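Local coordinates for protein endo-1,4-beta-xylanase (Bacteroides thetaiotaomicron VPI-5482, PDB 3KST) that probably hydrolyses O-glycosidic bonds in plant polysaccharides such as xylan, as a calcium-binding member of glycoside hydrolase family 43, at residues Y39-F50 with T76-V84. Residues are numbered along the deposited sequence; the frame is centred on the assembly and turned at random.
With CA (calcium ion), chain C.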
loop_
_atom_site.group_PDB
_atom_site.type_symbol
_atom_site.label_atom_id
_atom_site.label_comp_id
_atom_site.label_asym_id
_atom_site.label_seq_id
_atom_site.Cartn_x
_atom_site.Cartn_y
_atom_site.Cartn_z
ATOM N N TYR A 39 8.318 2.569 -2.340
ATOM C CA TYR A 39 8.160 1.496 -3.338
ATOM C C TYR A 39 6.749 1.583 -3.870
ATOM O O TYR A 39 5.819 1.771 -3.080
ATOM C CB TYR A 39 8.340 0.129 -2.702
ATOM C CG TYR A 39 9.554 0.036 -1.809
ATOM C CD1 TYR A 39 9.477 0.446 -0.471
ATOM C CD2 TYR A 39 10.777 -0.430 -2.300
ATOM C CE1 TYR A 39 10.592 0.404 0.363
ATOM C CE2 TYR A 39 11.889 -0.491 -1.479
ATOM C CZ TYR A 39 11.785 -0.080 -0.133
ATOM O OH TYR A 39 12.871 -0.150 0.704
ATOM N N GLY A 40 6.587 1.464 -5.184
ATOM C CA GLY A 40 5.254 1.456 -5.803
ATOM C C GLY A 40 5.191 0.687 -7.117
ATOM O O GLY A 40 6.177 0.075 -7.553
ATOM N N THR A 41 4.018 0.742 -7.737
ATOM C CA THR A 41 3.752 0.161 -9.041
ATOM C C THR A 41 4.332 1.053 -10.117
ATOM O O THR A 41 3.966 2.214 -10.199
ATOM C CB THR A 41 2.242 0.048 -9.274
ATOM O OG1 THR A 41 1.721 -0.820 -8.285
ATOM C CG2 THR A 41 1.892 -0.483 -10.705
ATOM N N GLY A 42 5.216 0.505 -10.942
ATOM C CA GLY A 42 5.799 1.247 -12.062
ATOM C C GLY A 42 6.965 2.114 -11.704
ATOM O O GLY A 42 7.503 2.032 -10.598
ATOM N N GLY A 43 7.379 2.941 -12.669
ATOM C CA GLY A 43 8.503 3.836 -12.485
ATOM C C GLY A 43 9.832 3.114 -12.467
ATOM O O GLY A 43 10.827 3.673 -12.016
ATOM N N THR A 44 9.857 1.880 -12.971
ATOM C CA THR A 44 11.075 1.073 -12.999
ATOM C C THR A 44 11.978 1.590 -14.116
ATOM O O THR A 44 11.493 2.191 -15.089
ATOM C CB THR A 44 10.773 -0.437 -13.272
ATOM O OG1 THR A 44 10.204 -0.591 -14.577
ATOM C CG2 THR A 44 9.808 -0.990 -12.254
ATOM N N THR A 45 13.278 1.377 -13.961
ATOM C CA THR A 45 14.259 1.715 -15.000
ATOM C C THR A 45 15.090 0.508 -15.505
ATOM O O THR A 45 15.850 0.635 -16.483
ATOM C CB THR A 45 15.201 2.820 -14.546
ATOM O OG1 THR A 45 16.106 2.320 -13.565
ATOM C CG2 THR A 45 14.451 4.025 -13.996
ATOM N N ALA A 46 14.962 -0.653 -14.858
ATOM C CA ALA A 46 15.700 -1.851 -15.287
ATOM C C ALA A 46 14.794 -3.076 -15.394
ATOM O O ALA A 46 15.122 -4.163 -14.854
ATOM C CB ALA A 46 16.878 -2.092 -14.357
ATOM N N GLY A 47 13.673 -2.897 -16.098
ATOM C CA GLY A 47 12.705 -3.958 -16.399
ATOM C C GLY A 47 11.557 -4.094 -15.421
ATOM O O GLY A 47 11.391 -3.276 -14.522
ATOM N N GLU A 48 10.760 -5.140 -15.622
ATOM C CA GLU A 48 9.603 -5.461 -14.769
ATOM C C GLU A 48 10.078 -5.660 -13.317
ATOM O O GLU A 48 11.193 -6.156 -13.065
ATOM C CB GLU A 48 8.887 -6.743 -15.268
ATOM C CG GLU A 48 8.251 -6.675 -16.676
ATOM C CD GLU A 48 6.875 -6.021 -16.738
ATOM O OE1 GLU A 48 6.131 -6.024 -15.741
ATOM O OE2 GLU A 48 6.500 -5.528 -17.827
ATOM N N GLY A 49 9.231 -5.252 -12.374
ATOM C CA GLY A 49 9.499 -5.380 -10.954
ATOM C C GLY A 49 9.224 -4.103 -10.186
ATOM O O GLY A 49 8.201 -3.473 -10.404
ATOM N N PHE A 50 10.098 -3.769 -9.232
ATOM C CA PHE A 50 9.892 -2.583 -8.402
ATOM C C PHE A 50 11.160 -1.794 -8.233
ATOM O O PHE A 50 12.253 -2.377 -8.083
ATOM C CB PHE A 50 9.305 -2.912 -7.013
ATOM C CG PHE A 50 8.069 -3.759 -7.075
ATOM C CD1 PHE A 50 6.876 -3.244 -7.587
ATOM C CD2 PHE A 50 8.102 -5.090 -6.676
ATOM C CE1 PHE A 50 5.743 -4.014 -7.698
ATOM C CE2 PHE A 50 6.958 -5.878 -6.776
ATOM C CZ PHE A 50 5.767 -5.324 -7.277
ATOM N N THR A 76 6.111 -12.558 -14.981
ATOM C CA THR A 76 6.742 -11.675 -15.945
ATOM C C THR A 76 5.998 -10.382 -16.208
ATOM O O THR A 76 6.532 -9.555 -16.957
ATOM C CB THR A 76 6.967 -12.398 -17.282
ATOM O OG1 THR A 76 5.700 -12.688 -17.877
ATOM C CG2 THR A 76 7.762 -13.680 -17.048
ATOM N N TRP A 77 4.821 -10.196 -15.603
ATOM C CA TRP A 77 3.978 -9.006 -15.808
ATOM C C TRP A 77 3.138 -8.725 -14.580
ATOM O O TRP A 77 3.022 -9.572 -13.680
ATOM C CB TRP A 77 3.073 -9.199 -17.038
ATOM C CG TRP A 77 2.097 -10.330 -16.917
ATOM C CD1 TRP A 77 2.296 -11.649 -17.285
ATOM C CD2 TRP A 77 0.774 -10.268 -16.363
ATOM N NE1 TRP A 77 1.166 -12.387 -17.017
ATOM C CE2 TRP A 77 0.226 -11.575 -16.440
ATOM C CE3 TRP A 77 -0.013 -9.234 -15.814
ATOM C CZ2 TRP A 77 -1.056 -11.869 -16.000
ATOM C CZ3 TRP A 77 -1.308 -9.532 -15.378
ATOM C CH2 TRP A 77 -1.816 -10.843 -15.464
ATOM N N GLY A 78 2.522 -7.546 -14.526
ATOM C CA GLY A 78 1.681 -7.230 -13.384
ATOM C C GLY A 78 2.365 -7.104 -12.019
ATOM O O GLY A 78 1.801 -7.533 -11.008
ATOM N N PHE A 79 3.579 -6.548 -11.987
ATOM C CA PHE A 79 4.258 -6.256 -10.694
ATOM C C PHE A 79 3.609 -5.009 -10.092
ATOM O O PHE A 79 3.901 -3.872 -10.515
ATOM C CB PHE A 79 5.752 -6.114 -10.867
ATOM C CG PHE A 79 6.410 -7.418 -11.149
ATOM C CD1 PHE A 79 6.891 -8.176 -10.096
ATOM C CD2 PHE A 79 6.391 -7.964 -12.440
ATOM C CE1 PHE A 79 7.491 -9.423 -10.346
ATOM C CE2 PHE A 79 6.981 -9.198 -12.706
ATOM C CZ PHE A 79 7.523 -9.935 -11.664
ATOM N N TRP A 80 2.680 -5.232 -9.151
ATOM C CA TRP A 80 1.889 -4.170 -8.510
ATOM C C TRP A 80 1.940 -4.136 -6.975
ATOM O O TRP A 80 2.125 -5.161 -6.301
ATOM C CB TRP A 80 0.390 -4.316 -8.836
ATOM C CG TRP A 80 0.030 -4.505 -10.268
ATOM C CD1 TRP A 80 0.674 -4.016 -11.365
ATOM C CD2 TRP A 80 -1.103 -5.215 -10.752
ATOM N NE1 TRP A 80 0.022 -4.394 -12.510
ATOM C CE2 TRP A 80 -1.078 -5.132 -12.167
ATOM C CE3 TRP A 80 -2.142 -5.923 -10.137
ATOM C CZ2 TRP A 80 -2.057 -5.750 -12.979
ATOM C CZ3 TRP A 80 -3.113 -6.547 -10.947
ATOM C CH2 TRP A 80 -3.063 -6.435 -12.353
ATOM N N ALA A 81 1.701 -2.941 -6.439
ATOM C CA ALA A 81 1.388 -2.741 -5.016
ATOM C C ALA A 81 2.367 -3.370 -4.007
ATOM O O ALA A 81 1.959 -4.112 -3.103
ATOM C CB ALA A 81 -0.079 -3.214 -4.769
ATOM N N PRO A 82 3.665 -3.025 -4.122
ATOM C CA PRO A 82 4.647 -3.534 -3.182
ATOM C C PRO A 82 4.555 -2.859 -1.804
ATOM O O PRO A 82 4.121 -1.712 -1.717
ATOM C CB PRO A 82 5.964 -3.166 -3.858
ATOM C CG PRO A 82 5.659 -1.858 -4.535
ATOM C CD PRO A 82 4.256 -2.002 -5.020
ATOM N N GLU A 83 4.844 -3.609 -0.750
ATOM C CA GLU A 83 5.041 -3.056 0.607
ATOM C C GLU A 83 6.292 -3.738 1.135
ATOM O O GLU A 83 6.504 -4.919 0.859
ATOM C CB GLU A 83 3.847 -3.271 1.533
ATOM C CG GLU A 83 2.523 -2.662 0.978
ATOM C CD GLU A 83 1.382 -2.454 1.982
ATOM O OE1 GLU A 83 1.466 -2.792 3.207
ATOM O OE2 GLU A 83 0.346 -1.878 1.537
ATOM N N VAL A 84 7.133 -2.985 1.838
ATOM C CA VAL A 84 8.396 -3.485 2.403
ATOM C C VAL A 84 8.417 -3.217 3.912
ATOM O O VAL A 84 8.083 -2.104 4.350
ATOM C CB VAL A 84 9.611 -2.824 1.756
ATOM C CG1 VAL A 84 10.913 -3.201 2.481
ATOM C CG2 VAL A 84 9.727 -3.211 0.252
HETATM CA CA CA C . -0.514 -1.267 -0.540
HETATM O O HOH W 1 5.825 -2.229 -11.079
HETATM O O HOH W 2 4.543 -4.650 -14.024
HETATM O O HOH W 3 5.660 -7.903 -19.068
HETATM O O HOH W 4 0.002 -3.545 -1.408
HETATM O O HOH W 5 1.411 -1.000 -2.197
HETATM O O HOH W 6 0.191 1.077 -0.210
HETATM O O HOH W 7 -2.330 0.096 0.719
HETATM O O HOH W 8 -2.502 -2.795 -0.019
#
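Strand segments 39-41 and 80-84 run nearly antiparallel, at 168°, with axes 5.0 Å apart at their closest, yet they belong to different sheets and meet through side chains and one side-chain-to-backbone bond. That bond joins Ala81 N to Thr41 OG1 over 2.8 Å and is almost straight. With OG1 anti to the carbonyl carbon (chi1 -62°), the hydroxyl faces Ala81 while CG2 rests against Trp80 CD1. The same OG1 also hydrogen-bonds Asp26, the predicted proton acceptor, so the Ala81 amide probably helps to position a second-shell partner of that carboxylate.

Pro82 is wedged between the backbone of strand 39-41 and the Phe50 ring: its CG lies 3.5 Å from Gly40 N, and its CB sits over the centre of the Phe50 ring, 3.7 Å from the centroid, in a CH-pi contact. Phe79 turns its edge toward the face of Phe50 in an offset edge-to-face pair with planes at 75°. At the other end Val84 CG2 stands over the middle of the Tyr39 ring, 3.5 Å from its centroid, while Tyr39 OH hydrogen-bonds to the carbonyl of Pro111. Leu95 of strand 92-99 touches Phe50, Pro82 and Val84, extending this apolar seam.

Two waters bridge the segments beyond Thr41. One molecule accepts from Gly42 N and donates to the carbonyls of Gly49 and Phe79; another links Glu48 OE1 to Phe79 N. Beyond the seam, Glu83 OE2 binds calcium at 2.3 Å, with His251 as the other protein ligand, and two metal-bound waters donate to the carbonyls of Ala81 and Pro82. The contact thus joins neighbouring blades of the five-bladed beta-propeller of family 43, where the innermost strand 80-87 borders the central calcium and the predicted active site.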